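Local structure of periplasmic binding protein (Sulfurospirillum deleyianum, 4PAG) at residues P262-W268 against T320-L324; F190-P194 against R271-R277; V229-P235 against K257-K263; L279-W283 against Y295-V301. The protein probably serves as the solute-binding component of an ABC transporter of the iron-siderophore and vitamin B12 type, and holds a histidine molecule in the crystal. All coordinates share one frame; numbering follows the deposited sequence.

Contact 1 of 4, residues P262-W268 against T320-L324; sequences PKSPFNW and TYFKL. With HIS (histidine), chain E.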
# COMPACT_ATOMS: atom_id res chain seq x y z
N PRO A 262 -2.34 6.73 -8.86
CA PRO A 262 -0.94 6.72 -9.26
C PRO A 262 -0.17 5.48 -8.82
O PRO A 262 -0.48 4.88 -7.78
CB PRO A 262 -0.36 7.96 -8.56
CG PRO A 262 -1.53 8.84 -8.32
CD PRO A 262 -2.66 7.90 -8.03
N LYS A 263 0.82 5.13 -9.62
CA LYS A 263 1.51 3.84 -9.48
C LYS A 263 3.03 3.92 -9.47
O LYS A 263 3.68 2.88 -9.38
CB LYS A 263 1.08 2.92 -10.63
CG LYS A 263 -0.39 2.59 -10.59
CD LYS A 263 -0.87 1.90 -11.84
CE LYS A 263 -2.34 1.58 -11.70
NZ LYS A 263 -3.19 2.79 -11.81
N SER A 264 3.59 5.13 -9.55
CA SER A 264 5.02 5.32 -9.76
C SER A 264 5.74 5.79 -8.49
O SER A 264 5.49 6.89 -8.02
CB SER A 264 5.25 6.32 -10.89
OG SER A 264 4.65 5.87 -12.09
N PRO A 265 6.66 4.96 -7.95
CA PRO A 265 7.07 3.62 -8.36
C PRO A 265 6.27 2.49 -7.70
O PRO A 265 6.34 1.34 -8.14
CB PRO A 265 8.51 3.56 -7.89
CG PRO A 265 8.47 4.32 -6.60
CD PRO A 265 7.51 5.45 -6.85
N PHE A 266 5.55 2.82 -6.62
CA PHE A 266 4.70 1.88 -5.92
C PHE A 266 3.28 2.44 -5.93
O PHE A 266 3.08 3.66 -5.87
CB PHE A 266 5.12 1.72 -4.46
CG PHE A 266 6.54 1.29 -4.23
CD1 PHE A 266 7.21 0.45 -5.12
CD2 PHE A 266 7.19 1.66 -3.06
CE1 PHE A 266 8.52 0.04 -4.85
CE2 PHE A 266 8.48 1.25 -2.79
CZ PHE A 266 9.15 0.43 -3.68
N ASN A 267 2.29 1.56 -5.97
CA ASN A 267 0.88 1.97 -5.98
C ASN A 267 0.53 2.77 -4.72
O ASN A 267 0.90 2.39 -3.60
CB ASN A 267 0.00 0.74 -6.08
CG ASN A 267 -1.41 1.05 -6.54
OD1 ASN A 267 -2.23 1.60 -5.78
ND2 ASN A 267 -1.71 0.69 -7.78
N TRP A 268 -0.19 3.88 -4.91
CA TRP A 268 -0.54 4.77 -3.81
C TRP A 268 -1.60 4.21 -2.86
O TRP A 268 -1.69 4.68 -1.73
CB TRP A 268 -1.00 6.15 -4.33
CG TRP A 268 0.12 7.04 -4.81
CD1 TRP A 268 1.38 6.66 -5.17
CD2 TRP A 268 0.06 8.45 -5.00
NE1 TRP A 268 2.11 7.74 -5.56
CE2 TRP A 268 1.32 8.86 -5.47
CE3 TRP A 268 -0.94 9.42 -4.82
CZ2 TRP A 268 1.62 10.20 -5.76
CZ3 TRP A 268 -0.64 10.74 -5.11
CH2 TRP A 268 0.62 11.11 -5.58
N THR A 320 3.01 14.62 -15.17
CA THR A 320 3.31 13.40 -15.91
C THR A 320 2.97 12.13 -15.14
O THR A 320 2.29 11.25 -15.65
CB THR A 320 4.80 13.34 -16.30
OG1 THR A 320 5.10 14.44 -17.16
CG2 THR A 320 5.15 12.03 -17.00
N TYR A 321 3.48 12.01 -13.92
CA TYR A 321 3.30 10.79 -13.15
C TYR A 321 2.00 10.73 -12.35
O TYR A 321 1.49 9.63 -12.11
CB TYR A 321 4.50 10.57 -12.23
CG TYR A 321 5.77 10.34 -13.01
CD1 TYR A 321 5.97 9.15 -13.69
CD2 TYR A 321 6.76 11.31 -13.09
CE1 TYR A 321 7.12 8.93 -14.42
CE2 TYR A 321 7.91 11.11 -13.81
CZ TYR A 321 8.09 9.91 -14.48
OH TYR A 321 9.24 9.68 -15.20
N PHE A 322 1.48 11.88 -11.93
CA PHE A 322 0.40 11.92 -10.92
C PHE A 322 -0.83 12.78 -11.26
O PHE A 322 -1.80 12.78 -10.49
CB PHE A 322 0.97 12.38 -9.58
CG PHE A 322 2.27 11.72 -9.22
CD1 PHE A 322 2.36 10.35 -9.15
CD2 PHE A 322 3.40 12.47 -8.97
CE1 PHE A 322 3.55 9.72 -8.83
CE2 PHE A 322 4.61 11.85 -8.64
CZ PHE A 322 4.67 10.48 -8.57
N LYS A 323 -0.80 13.49 -12.39
CA LYS A 323 -1.88 14.41 -12.77
C LYS A 323 -2.15 15.44 -11.67
O LYS A 323 -3.30 15.76 -11.37
CB LYS A 323 -3.16 13.65 -13.14
CG LYS A 323 -3.04 12.78 -14.38
CD LYS A 323 -4.22 11.81 -14.48
CE LYS A 323 -3.96 10.68 -15.47
NZ LYS A 323 -5.12 9.74 -15.54
N LEU A 324 -1.08 15.95 -11.09
CA LEU A 324 -1.18 16.97 -10.06
C LEU A 324 -0.32 18.17 -10.46
O LEU A 324 -0.32 19.19 -9.78
CB LEU A 324 -0.71 16.41 -8.72
CG LEU A 324 -1.54 15.25 -8.14
CD1 LEU A 324 -0.87 14.70 -6.90
CD2 LEU A 324 -2.97 15.68 -7.83
N HIS E . -1.72 6.75 -15.94
CA HIS E . -1.10 5.96 -14.84
C HIS E . -1.35 4.47 -15.04
O HIS E . -2.16 3.81 -14.38
CB HIS E . -1.62 6.42 -13.48
CG HIS E . -1.62 7.91 -13.31
ND1 HIS E . -2.52 8.57 -12.50
CD2 HIS E . -0.82 8.86 -13.84
CE1 HIS E . -2.27 9.86 -12.53
NE2 HIS E . -1.24 10.07 -13.34
OXT HIS E . -0.71 3.90 -15.90
O HOH W 1 1.89 6.88 -11.68

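Contact 2 of 4, residues F190-P194 against R271-R277; sequences FHSEP and RPPSFMR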
# COMPACT_ATOMS: atom_id res chain seq x y z
N PHE A 190 -8.50 -5.05 3.67
CA PHE A 190 -7.19 -4.41 3.65
C PHE A 190 -6.85 -3.79 2.29
O PHE A 190 -5.92 -2.98 2.18
CB PHE A 190 -6.06 -5.27 4.25
CG PHE A 190 -5.76 -6.57 3.55
CD1 PHE A 190 -5.26 -6.61 2.25
CD2 PHE A 190 -5.87 -7.78 4.25
CE1 PHE A 190 -4.94 -7.81 1.64
CE2 PHE A 190 -5.55 -8.98 3.64
CZ PHE A 190 -5.08 -9.00 2.33
N HIS A 191 -7.62 -4.14 1.26
CA HIS A 191 -7.46 -3.52 -0.06
C HIS A 191 -8.10 -2.14 -0.21
O HIS A 191 -7.69 -1.37 -1.08
CB HIS A 191 -8.01 -4.46 -1.13
CG HIS A 191 -7.20 -5.71 -1.29
ND1 HIS A 191 -5.90 -5.70 -1.74
CD2 HIS A 191 -7.51 -7.01 -1.05
CE1 HIS A 191 -5.44 -6.94 -1.78
NE2 HIS A 191 -6.40 -7.75 -1.37
N SER A 192 -9.09 -1.83 0.63
CA SER A 192 -9.82 -0.54 0.56
C SER A 192 -9.62 0.38 1.77
O SER A 192 -10.15 1.49 1.79
CB SER A 192 -11.31 -0.80 0.38
OG SER A 192 -11.85 -1.47 1.50
N GLU A 193 -8.84 -0.06 2.75
CA GLU A 193 -8.61 0.69 3.99
C GLU A 193 -8.35 2.21 3.85
O GLU A 193 -8.94 2.99 4.60
CB GLU A 193 -7.47 0.04 4.80
CG GLU A 193 -7.25 0.64 6.18
CD GLU A 193 -6.15 1.69 6.23
OE1 GLU A 193 -5.44 1.90 5.22
OE2 GLU A 193 -5.98 2.32 7.30
N PRO A 194 -7.48 2.64 2.90
CA PRO A 194 -7.18 4.07 2.83
C PRO A 194 -8.36 4.90 2.32
O PRO A 194 -8.42 6.09 2.59
CB PRO A 194 -6.01 4.15 1.85
CG PRO A 194 -6.09 2.90 1.05
CD PRO A 194 -6.62 1.87 1.98
N ARG A 271 -2.44 -3.14 -3.94
CA ARG A 271 -1.77 -4.00 -4.92
C ARG A 271 -0.29 -3.61 -5.07
O ARG A 271 0.21 -3.44 -6.18
CB ARG A 271 -2.48 -3.93 -6.29
CG ARG A 271 -4.00 -4.05 -6.24
CD ARG A 271 -4.48 -5.37 -5.66
NE ARG A 271 -5.91 -5.33 -5.36
CZ ARG A 271 -6.65 -6.38 -4.99
NH1 ARG A 271 -6.12 -7.60 -4.91
NH2 ARG A 271 -7.94 -6.22 -4.73
N PRO A 272 0.44 -3.51 -3.94
CA PRO A 272 0.07 -3.88 -2.59
C PRO A 272 -0.44 -2.76 -1.68
O PRO A 272 -0.14 -1.58 -1.91
CB PRO A 272 1.40 -4.35 -2.01
CG PRO A 272 2.38 -3.40 -2.64
CD PRO A 272 1.86 -3.12 -4.02
N PRO A 273 -1.16 -3.13 -0.61
CA PRO A 273 -1.29 -2.25 0.54
C PRO A 273 0.13 -1.95 1.04
O PRO A 273 0.96 -2.86 1.07
CB PRO A 273 -2.03 -3.10 1.58
CG PRO A 273 -2.54 -4.29 0.86
CD PRO A 273 -1.71 -4.47 -0.36
N SER A 274 0.42 -0.70 1.35
CA SER A 274 1.76 -0.34 1.82
C SER A 274 1.77 1.03 2.48
O SER A 274 0.77 1.75 2.49
CB SER A 274 2.76 -0.34 0.66
OG SER A 274 2.66 0.86 -0.11
N PHE A 275 2.94 1.36 3.02
CA PHE A 275 3.21 2.68 3.59
C PHE A 275 2.89 3.85 2.64
O PHE A 275 2.73 4.98 3.09
CB PHE A 275 4.67 2.76 4.00
CG PHE A 275 5.59 2.93 2.85
CD1 PHE A 275 6.08 1.83 2.16
CD2 PHE A 275 5.94 4.20 2.40
CE1 PHE A 275 6.91 2.00 1.06
CE2 PHE A 275 6.76 4.37 1.31
CZ PHE A 275 7.25 3.26 0.63
N MSE A 276 2.82 3.59 1.34
CA MSE A 276 2.45 4.65 0.37
C MSE A 276 1.11 5.27 0.71
O MSE A 276 0.83 6.41 0.31
CB MSE A 276 2.34 4.10 -1.05
CG MSE A 276 3.64 3.57 -1.64
SE MSE A 276 5.00 4.98 -1.87
CE MSE A 276 4.12 6.06 -3.26
N ARG A 277 0.29 4.54 1.46
CA ARG A 277 -1.02 5.04 1.92
C ARG A 277 -0.94 6.29 2.80
O ARG A 277 -1.90 7.06 2.88
CB ARG A 277 -1.78 3.94 2.65
CG ARG A 277 -2.26 2.85 1.71
CD ARG A 277 -2.67 1.58 2.44
NE ARG A 277 -3.39 0.73 1.50
CZ ARG A 277 -4.09 -0.35 1.81
NH1 ARG A 277 -4.18 -0.80 3.06
NH2 ARG A 277 -4.72 -1.01 0.83

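Contact 3 of 4, residues V229-P235 against K257-K263; sequences VIIVQNP and KVYLVPK. With HIS (histidine), chain E.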
# COMPACT_ATOMS: atom_id res chain seq x y z
N VAL A 229 -17.91 9.81 -6.07
CA VAL A 229 -16.56 9.72 -6.61
C VAL A 229 -16.24 8.27 -6.97
O VAL A 229 -16.63 7.34 -6.25
CB VAL A 229 -15.51 10.26 -5.62
CG1 VAL A 229 -14.10 9.96 -6.09
CG2 VAL A 229 -15.67 11.77 -5.42
N ILE A 230 -15.53 8.08 -8.07
CA ILE A 230 -15.04 6.76 -8.45
C ILE A 230 -13.52 6.78 -8.49
O ILE A 230 -12.90 7.61 -9.16
CB ILE A 230 -15.62 6.28 -9.79
CG1 ILE A 230 -17.14 6.11 -9.69
CG2 ILE A 230 -14.95 4.97 -10.20
CD1 ILE A 230 -17.85 5.93 -11.02
N ILE A 231 -12.91 5.86 -7.75
CA ILE A 231 -11.47 5.68 -7.74
C ILE A 231 -11.15 4.43 -8.55
O ILE A 231 -11.67 3.35 -8.25
CB ILE A 231 -10.94 5.53 -6.30
CG1 ILE A 231 -11.28 6.77 -5.45
CG2 ILE A 231 -9.43 5.29 -6.29
CD1 ILE A 231 -10.70 8.08 -5.95
N VAL A 232 -10.29 4.58 -9.55
CA VAL A 232 -10.03 3.56 -10.57
C VAL A 232 -8.58 3.06 -10.51
O VAL A 232 -7.64 3.85 -10.45
CB VAL A 232 -10.28 4.15 -11.98
CG1 VAL A 232 -9.91 3.15 -13.06
CG2 VAL A 232 -11.73 4.63 -12.12
N GLN A 233 -8.41 1.75 -10.54
CA GLN A 233 -7.07 1.15 -10.50
C GLN A 233 -6.51 0.98 -11.92
O GLN A 233 -5.37 1.35 -12.20
CB GLN A 233 -7.15 -0.18 -9.74
CG GLN A 233 -5.97 -0.63 -8.89
CD GLN A 233 -5.14 0.48 -8.26
OE1 GLN A 233 -4.29 1.05 -8.91
NE2 GLN A 233 -5.32 0.71 -6.96
N ASN A 234 -7.32 0.47 -12.84
CA ASN A 234 -6.80 0.06 -14.15
C ASN A 234 -6.94 1.16 -15.22
O ASN A 234 -8.04 1.69 -15.45
CB ASN A 234 -7.47 -1.26 -14.59
CG ASN A 234 -7.02 -2.45 -13.74
OD1 ASN A 234 -6.46 -2.29 -12.64
ND2 ASN A 234 -7.25 -3.66 -14.24
N PRO A 235 -5.83 1.52 -15.87
CA PRO A 235 -5.91 2.59 -16.86
C PRO A 235 -6.84 2.28 -18.04
O PRO A 235 -7.42 3.21 -18.59
CB PRO A 235 -4.46 2.77 -17.33
CG PRO A 235 -3.76 1.51 -16.95
CD PRO A 235 -4.45 1.00 -15.72
N LYS A 257 -15.69 13.17 -11.74
CA LYS A 257 -15.11 12.83 -10.45
C LYS A 257 -14.72 11.34 -10.45
O LYS A 257 -15.22 10.53 -9.66
CB LYS A 257 -16.08 13.19 -9.32
CG LYS A 257 -16.20 14.71 -9.14
CD LYS A 257 -17.44 15.11 -8.36
CE LYS A 257 -17.30 14.86 -6.87
NZ LYS A 257 -16.44 15.89 -6.20
N VAL A 258 -13.82 11.02 -11.37
CA VAL A 258 -13.29 9.68 -11.59
C VAL A 258 -11.78 9.84 -11.68
O VAL A 258 -11.29 10.63 -12.49
CB VAL A 258 -13.81 9.09 -12.92
CG1 VAL A 258 -13.23 7.70 -13.16
CG2 VAL A 258 -15.34 9.07 -12.96
N TYR A 259 -11.03 9.14 -10.83
CA TYR A 259 -9.58 9.38 -10.70
C TYR A 259 -8.79 8.09 -10.72
O TYR A 259 -9.15 7.11 -10.06
CB TYR A 259 -9.28 10.18 -9.42
CG TYR A 259 -10.12 11.45 -9.31
CD1 TYR A 259 -9.81 12.57 -10.07
CD2 TYR A 259 -11.25 11.49 -8.51
CE1 TYR A 259 -10.59 13.71 -10.01
CE2 TYR A 259 -12.04 12.64 -8.44
CZ TYR A 259 -11.70 13.75 -9.19
OH TYR A 259 -12.46 14.89 -9.12
N LEU A 260 -7.70 8.10 -11.49
CA LEU A 260 -6.84 6.94 -11.66
C LEU A 260 -5.75 6.96 -10.58
O LEU A 260 -5.05 7.95 -10.40
CB LEU A 260 -6.20 6.97 -13.05
CG LEU A 260 -5.34 5.80 -13.51
CD1 LEU A 260 -6.12 4.50 -13.57
CD2 LEU A 260 -4.71 6.12 -14.87
N VAL A 261 -5.61 5.86 -9.86
CA VAL A 261 -4.62 5.78 -8.78
C VAL A 261 -3.20 5.82 -9.35
O VAL A 261 -2.88 5.02 -10.22
CB VAL A 261 -4.81 4.49 -7.95
CG1 VAL A 261 -3.75 4.37 -6.87
CG2 VAL A 261 -6.19 4.43 -7.32
N PRO A 262 -2.34 6.73 -8.86
CA PRO A 262 -0.94 6.72 -9.26
C PRO A 262 -0.17 5.48 -8.82
O PRO A 262 -0.48 4.88 -7.78
CB PRO A 262 -0.36 7.96 -8.56
CG PRO A 262 -1.53 8.84 -8.32
CD PRO A 262 -2.66 7.90 -8.03
N LYS A 263 0.82 5.13 -9.62
CA LYS A 263 1.51 3.84 -9.48
C LYS A 263 3.03 3.92 -9.47
O LYS A 263 3.68 2.88 -9.38
CB LYS A 263 1.08 2.92 -10.63
CG LYS A 263 -0.39 2.59 -10.59
CD LYS A 263 -0.87 1.90 -11.84
CE LYS A 263 -2.34 1.58 -11.70
NZ LYS A 263 -3.19 2.79 -11.81
N HIS E . -1.72 6.75 -15.94
CA HIS E . -1.10 5.96 -14.84
C HIS E . -1.35 4.47 -15.04
O HIS E . -2.16 3.81 -14.38
CB HIS E . -1.62 6.42 -13.48
CG HIS E . -1.62 7.91 -13.31
ND1 HIS E . -2.52 8.57 -12.50
CD2 HIS E . -0.82 8.86 -13.84
CE1 HIS E . -2.27 9.86 -12.53
NE2 HIS E . -1.24 10.07 -13.34
OXT HIS E . -0.71 3.90 -15.90

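Contact 4 of 4, residues L279-W283 against Y295-V301; sequences LGAHW and YKIEDKV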
# COMPACT_ATOMS: atom_id res chain seq x y z
N LEU A 279 0.62 8.84 2.02
CA LEU A 279 0.35 9.88 1.02
C LEU A 279 -0.95 9.60 0.27
O LEU A 279 -1.74 10.51 0.03
CB LEU A 279 1.51 9.95 0.03
CG LEU A 279 1.35 10.92 -1.14
CD1 LEU A 279 1.33 12.35 -0.64
CD2 LEU A 279 2.48 10.72 -2.14
N GLY A 280 -1.16 8.34 -0.11
CA GLY A 280 -2.32 7.96 -0.90
C GLY A 280 -3.65 8.30 -0.28
O GLY A 280 -4.59 8.68 -0.98
N ALA A 281 -3.76 8.16 1.04
CA ALA A 281 -5.00 8.51 1.73
C ALA A 281 -5.26 10.02 1.69
O ALA A 281 -6.41 10.45 1.60
CB ALA A 281 -4.99 8.01 3.16
N HIS A 282 -4.20 10.81 1.72
CA HIS A 282 -4.34 12.26 1.52
C HIS A 282 -4.81 12.58 0.10
O HIS A 282 -5.72 13.41 -0.09
CB HIS A 282 -3.04 13.01 1.82
CG HIS A 282 -2.87 13.35 3.26
ND1 HIS A 282 -3.45 14.47 3.82
CD2 HIS A 282 -2.22 12.72 4.26
CE1 HIS A 282 -3.15 14.52 5.10
NE2 HIS A 282 -2.41 13.47 5.40
N TRP A 283 -4.20 11.93 -0.88
CA TRP A 283 -4.64 12.07 -2.27
C TRP A 283 -6.12 11.74 -2.42
O TRP A 283 -6.89 12.50 -3.02
CB TRP A 283 -3.78 11.21 -3.19
CG TRP A 283 -4.27 11.18 -4.60
CD1 TRP A 283 -4.09 12.16 -5.54
CD2 TRP A 283 -5.01 10.14 -5.23
NE1 TRP A 283 -4.67 11.78 -6.72
CE2 TRP A 283 -5.25 10.56 -6.56
CE3 TRP A 283 -5.51 8.91 -4.81
CZ2 TRP A 283 -5.95 9.77 -7.47
CZ3 TRP A 283 -6.22 8.14 -5.72
CH2 TRP A 283 -6.43 8.57 -7.03
N TYR A 295 -5.26 20.98 2.83
CA TYR A 295 -3.83 20.96 2.50
C TYR A 295 -3.58 21.10 1.01
O TYR A 295 -4.51 21.04 0.21
CB TYR A 295 -3.18 19.67 3.04
CG TYR A 295 -3.40 19.52 4.53
CD1 TYR A 295 -2.73 20.36 5.43
CD2 TYR A 295 -4.29 18.59 5.04
CE1 TYR A 295 -2.93 20.25 6.80
CE2 TYR A 295 -4.51 18.48 6.41
CZ TYR A 295 -3.82 19.31 7.28
OH TYR A 295 -4.04 19.20 8.62
N LYS A 296 -2.32 21.33 0.65
CA LYS A 296 -1.91 21.38 -0.75
C LYS A 296 -1.30 20.04 -1.10
O LYS A 296 -0.17 19.72 -0.70
CB LYS A 296 -0.93 22.54 -0.97
CG LYS A 296 -1.57 23.89 -0.67
CD LYS A 296 -0.64 24.87 0.03
CE LYS A 296 0.02 25.85 -0.93
NZ LYS A 296 0.46 27.08 -0.22
N ILE A 297 -2.07 19.23 -1.82
CA ILE A 297 -1.69 17.85 -2.10
C ILE A 297 -0.38 17.77 -2.87
O ILE A 297 0.48 16.94 -2.55
CB ILE A 297 -2.84 17.06 -2.79
CG1 ILE A 297 -2.50 15.57 -2.89
CG2 ILE A 297 -3.18 17.62 -4.17
CD1 ILE A 297 -2.31 14.90 -1.54
N GLU A 298 -0.19 18.66 -3.84
CA GLU A 298 1.06 18.66 -4.61
C GLU A 298 2.30 18.89 -3.74
O GLU A 298 3.35 18.32 -4.01
CB GLU A 298 1.01 19.66 -5.78
CG GLU A 298 0.93 21.14 -5.40
CD GLU A 298 -0.48 21.63 -5.04
OE1 GLU A 298 -1.45 20.83 -5.01
OE2 GLU A 298 -0.62 22.84 -4.78
N ASP A 299 2.17 19.69 -2.68
CA ASP A 299 3.28 19.91 -1.74
C ASP A 299 3.54 18.69 -0.85
O ASP A 299 4.69 18.39 -0.52
CB ASP A 299 3.03 21.15 -0.88
CG ASP A 299 3.08 22.44 -1.68
OD1 ASP A 299 3.48 22.41 -2.87
OD2 ASP A 299 2.72 23.49 -1.11
N LYS A 300 2.48 18.00 -0.44
CA LYS A 300 2.63 16.73 0.28
C LYS A 300 3.33 15.66 -0.57
O LYS A 300 4.20 14.94 -0.07
CB LYS A 300 1.28 16.21 0.76
CG LYS A 300 0.71 17.05 1.89
CD LYS A 300 -0.36 16.31 2.67
CE LYS A 300 -0.61 16.96 4.01
NZ LYS A 300 0.51 16.73 4.96
N VAL A 301 2.96 15.57 -1.84
CA VAL A 301 3.63 14.64 -2.75
C VAL A 301 5.13 14.96 -2.79
O VAL A 301 5.96 14.06 -2.66
CB VAL A 301 3.04 14.67 -4.18
CG1 VAL A 301 3.76 13.68 -5.08
CG2 VAL A 301 1.55 14.35 -4.17

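Contact 1 of 4, residues P262-W268 against T320-L324
The loop 262-268 curls past the C-terminal part of helix 315-322, bringing P262 nearest F322 (CA atoms 5.6 Å apart) and S264 nearest Y321. The loop is itself folded back, W268 N donating to P262 O, and it includes a cis peptide bond before P265. F322 carries most of the contact. Its CG lies beside the backbone N, anti to the carbonyl carbon (chi1 -45°), which swings the ring in between the loop and its own helix end. W268 CZ2 sits over one face of this ring, 3.5 Å from F322 CD1 and toward the rim; Y321 CB covers the opposite face. The two aromatic planes are inclined by 32°. At the rim of the phenylalanine, S264 O lies in the ring plane 3.5 Å from F322 CE1, while P262 CB touches F322 CD1 and also covers one face of the W268 indole. S264 O and W268 NE1 both hydrogen-bond to Y305 OH of helix 297-309. L324 CD1 reaches the edge of the indole at CH2. The contact forms one wall of the histidine pocket of this periplasmic binding protein: K263 NZ donates to the O of the bound histidine at 3.0 Å, and K323, which leaves the helix with positive phi, runs its extended aliphatic chain along the ligand imidazole, K323 CD 3.4 Å from the ligand's CE1. A water links the two segments as well. It accepts from K263 N and donates both to S264 OG and, at 2.8 Å, to Y321 O; S264 OG is also bonded to N56.

Contact 2 of 4, residues F190-P194 against R271-R277
The loop leading into helix 193-197 faces the loop that runs into helix 277-288, with H191 nearest P273 and P194 nearest R277, each CA pair 6.3 Å apart. The second loop ends in a type I beta turn from S274 to R277, in which S274 OG caps M276 N, and this N-terminal turn presents R277. From there R277 extends from CG to NE and grips one carbonyl end-on: NH1 and NH2 both donate to F190 O, which lies in the guanidinium plane. The bond from R277 NH2 to F190 O is the shorter and straighter, 2.7 Å and 151° at the hydrogen. Proline rings cover both faces of this guanidinium, P273 CB on one and P194 CD on the other, so its flat group is held in a slot. NH2 also donates to T269 O. E193 OE1 adds a long charge contact from well outside the plane and has a second partner in S124. A second arginine, R271, lays its guanidinium flat on the H191 imidazole, planes 8° apart, while its NH2 pairs with E185 and E177. H191 ND1 bonds to D270, and F190 CE1 covers the other face of the imidazole. F190 CD1 meets P273 CG at 3.8 Å.

Contact 3 of 4, residues V229-P235 against K257-K263
Four backbone hydrogen bonds join strand 229-232 to strand 258-260 in parallel: I230 N to K257 O, Y259 N to I230 O, V232 N to Y259 O and V261 N to V232 O, all 2.8 to 2.9 Å long. I230, I231 and V232 pair with V258, Y259 and L260. Among the apolar contacts, V232 CG2 meets V258 CG1 at 3.6 Å on the face covered by helix 235-243. On the other face I231 CG2 touches V261 CG2, and V229 CG1 comes to the edge of the Y259 ring. The pair forms one side of the four-stranded parallel sheet, with 258-260 outermost, and the helices 235-243 and 251-254 between the strands make a beta-alpha-beta crossover. The polar side-chain contacts lie beyond the C-terminal ends of the strands. There the chain of K263 bends at its last torsion (chi4 73°), turning NZ onto two backbone oxygens, Q233 O at 2.6 Å and V261 O at 2.8 Å, beside its ligand bond. Q233 OE1 packs 3.4 Å from K263 CE and accepts from N267. For the ligand itself, L260 O receives a weak bond from its ND1, while L260 CD2 lies against its amino nitrogen and CB, and P235 CG against its carboxylate.

Contact 4 of 4, residues L279-W283 against Y295-V301
Helices 277-288 and 297-309, in the C-terminal part of the chain, form a nearly antiparallel pair that packs beside helix 141-163. Their short segments make 169° with each other and their axes pass 10.2 Å apart, with W283 nearest I297 and L279 nearest V301. Near the start of the second helix, I297 reaches across with CG1 anti to its backbone N (chi1 -172°), setting I297 CD1 against the first helix's backbone, 3.6 Å from W283 N and close to the C and CB of H282. One turn further along the second helix, at K300 and V301, the converse happens: L279 CD1 of the first helix rests on the backbone there, 3.8 Å from V301 N, and also touches V301 CG2. Each helix thus receives a branched aliphatic tip from the other. To one side of these two points, the H282 imidazole meets K300 and Y295. The aliphatic end of K300 crosses one face of it in a CH-pi contact, K300 CE standing 4.0 Å from the H282 ring centroid. Y295 CD2 approaches the edge of the same ring, the two aromatic planes being 76° apart. Helix 141-163 takes up the polar ends: K300 NZ forms a salt bridge with E157 and a cation-pi contact with Y154, and H282 NE2 bonds to Y154 O. The other imidazole nitrogen is held by Y293 OH. K300 CE comes closest to the imidazole at H282 CE1, 3.7 Å away.

In the fold
From the N terminus, the first segment met is 190-194, whose partner 271-277 comes 77 residues later, so contact 2 closes a long loop. Contact 3 is nested inside it, joining adjacent sheet strands through a short helical crossover. Contact 1 opens within that same loop at 262-268 but closes only at the C-terminal 320-324, so it crosses contact 2; it encloses contact 4, the helix pair 277-288 and 297-309. Contacts 1 and 3 share P262 and K263 and both touch the bound histidine. W283 of contact 4 packs on 259-262 of contact 3 and on W268 of contact 1, while M276 of contact 2 packs against 266-268, tying sheet, loops and helices together.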